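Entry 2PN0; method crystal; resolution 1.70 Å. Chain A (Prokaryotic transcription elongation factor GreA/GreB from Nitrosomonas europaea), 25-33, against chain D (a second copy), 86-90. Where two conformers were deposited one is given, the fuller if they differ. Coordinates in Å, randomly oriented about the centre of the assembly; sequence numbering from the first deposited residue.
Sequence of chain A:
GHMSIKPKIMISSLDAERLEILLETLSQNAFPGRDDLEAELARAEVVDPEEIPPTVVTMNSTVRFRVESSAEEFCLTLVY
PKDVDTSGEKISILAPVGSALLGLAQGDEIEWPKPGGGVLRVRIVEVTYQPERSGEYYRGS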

# COMPACT_ATOMS: atom_id res chain seq x y z
N THR A 25 -6.44 -11.00 16.80
CA THR A 25 -5.09 -11.13 17.35
C THR A 25 -4.39 -9.77 17.39
O THR A 25 -3.69 -9.45 18.37
N LEU A 26 -4.60 -8.98 16.33
CA LEU A 26 -4.08 -7.62 16.22
C LEU A 26 -5.05 -6.58 16.79
O LEU A 26 -5.14 -5.47 16.27
N SER A 27 -5.76 -6.90 17.86
CA SER A 27 -6.87 -6.07 18.33
C SER A 27 -6.52 -4.58 18.47
O SER A 27 -7.35 -3.69 18.19
N GLN A 28 -5.29 -4.32 18.93
CA GLN A 28 -4.80 -2.97 19.23
C GLN A 28 -4.14 -2.29 18.05
O GLN A 28 -3.68 -1.15 18.17
N ASN A 29 -4.04 -2.98 16.91
CA ASN A 29 -3.34 -2.40 15.76
C ASN A 29 -4.26 -1.60 14.83
O ASN A 29 -4.97 -2.17 14.00
N ALA A 30 -4.25 -0.28 15.00
CA ALA A 30 -5.14 0.58 14.24
C ALA A 30 -4.51 0.91 12.88
O ALA A 30 -3.99 2.01 12.67
N PHE A 31 -4.56 -0.05 11.96
CA PHE A 31 -3.94 0.13 10.63
C PHE A 31 -4.93 0.89 9.72
O PHE A 31 -6.15 0.86 9.96
N PRO A 32 -4.41 1.58 8.70
CA PRO A 32 -5.33 2.42 7.91
C PRO A 32 -6.41 1.59 7.23
O PRO A 32 -6.11 0.54 6.65
N GLY A 33 -7.65 2.05 7.31
CA GLY A 33 -8.75 1.33 6.64
C GLY A 33 -9.27 0.13 7.43
O GLY A 33 -10.16 -0.60 6.94
N THR D 86 4.90 -7.66 10.21
CA THR D 86 3.73 -8.45 9.84
C THR D 86 2.46 -7.97 10.60
O THR D 86 1.52 -8.77 10.81
N SER D 87 2.46 -6.72 11.06
CA SER D 87 1.33 -6.25 11.88
C SER D 87 0.67 -4.93 11.46
O SER D 87 -0.10 -4.30 12.22
N GLY D 88 0.99 -4.51 10.25
CA GLY D 88 0.30 -3.40 9.62
C GLY D 88 0.92 -2.04 9.86
O GLY D 88 0.32 -1.04 9.44
N GLU D 89 2.11 -2.00 10.49
CA GLU D 89 2.73 -0.75 10.96
C GLU D 89 3.84 -0.25 10.04
O GLU D 89 4.20 0.92 10.09
N LYS D 90 4.41 -1.16 9.25
CA LYS D 90 5.55 -0.82 8.40
C LYS D 90 5.14 -0.95 6.94
O LYS D 90 4.23 -1.71 6.59

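The contact between the two loops is small, burying 233 Å² in total, and it centres on Ser D87, with Asn A29 and Leu A26 facing it from chain A. Ser D87 leaves its backbone sideways to the partner stretch, and its m rotamer places OG 3.4 Å from CD2 of Leu A26. This is a polar atom against a methyl group, so the approach is one of packing. Leu A26 is buried and points toward chain D in the mt rotamer (chi1 -66°, chi2 178°).

Leu A26 also opens a type I turn, closed by a hydrogen bond from Asn A29 N to Leu A26 O (2.8 Å), and the side chains at its two ends both touch Ser D87. Asn A29, with chi1 m, points toward chain D; its CB lies 3.8 Å from Ser D87 O, while its ND2 reaches to 3.5 Å from Glu D89 OE2. The Glu D89 side chain starts out sideways, but its end comes nearer.

Beyond Asn A29, Phe A31 directs its CB toward Gly D88, 3.8 Å from Gly D88 O, whereas its p rotamer carries the ring away. A CB on Gly D88 would come within 3.2 Å of Phe A31 CB, so the close approach relies on glycine, which the local backbone also demands. No hydrogen bond links the two stretches.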

# COMPACT_ATOMS: atom_id res chain seq x y z
CB THR A 25 -4.25 -12.16 16.56
OG1 THR A 25 -4.91 -13.44 16.61
CG2 THR A 25 -2.85 -12.28 17.15
CB LEU A 26 -3.82 -7.27 14.76
CG LEU A 26 -2.69 -8.10 14.12
CD1 LEU A 26 -2.50 -7.78 12.67
CD2 LEU A 26 -1.38 -7.95 14.92
CB SER A 27 -7.43 -6.62 19.65
OG SER A 27 -6.39 -7.09 20.50
CB GLN A 28 -3.81 -2.98 20.40
CG GLN A 28 -4.46 -3.15 21.77
CD GLN A 28 -3.73 -2.37 22.86
OE1 GLN A 28 -2.98 -1.44 22.59
NE2 GLN A 28 -3.97 -2.76 24.12
CB ASN A 29 -2.50 -3.47 15.04
CG ASN A 29 -1.38 -4.01 15.94
OD1 ASN A 29 -1.49 -5.11 16.52
ND2 ASN A 29 -0.31 -3.23 16.10
CB ALA A 30 -5.46 1.86 15.03
CB PHE A 31 -3.48 -1.20 10.01
CG PHE A 31 -4.59 -2.22 9.80
CD1 PHE A 31 -5.37 -2.21 8.65
CD2 PHE A 31 -4.86 -3.18 10.78
CE1 PHE A 31 -6.38 -3.15 8.46
CE2 PHE A 31 -5.89 -4.12 10.59
CZ PHE A 31 -6.64 -4.09 9.43
CB PRO A 32 -4.41 3.07 6.87
CG PRO A 32 -3.13 2.18 6.85
CD PRO A 32 -3.00 1.69 8.26
CB THR D 86 3.92 -9.95 10.26
OG1 THR D 86 4.61 -10.02 11.51
CG2 THR D 86 4.67 -10.76 9.22
CB SER D 87 1.69 -6.29 13.37
OG SER D 87 1.78 -7.65 13.77
CB GLU D 89 3.35 -0.93 12.36
CG GLU D 89 2.39 -1.38 13.45
CD GLU D 89 3.06 -1.42 14.82
OE1 GLU D 89 4.24 -1.85 14.90
OE2 GLU D 89 2.40 -1.03 15.80
CB LYS D 90 6.76 -1.68 8.73
CG LYS D 90 7.31 -1.35 10.13
CD LYS D 90 8.53 -2.12 10.51
CE LYS D 90 8.76 -1.96 12.01
NZ LYS D 90 9.84 -2.86 12.46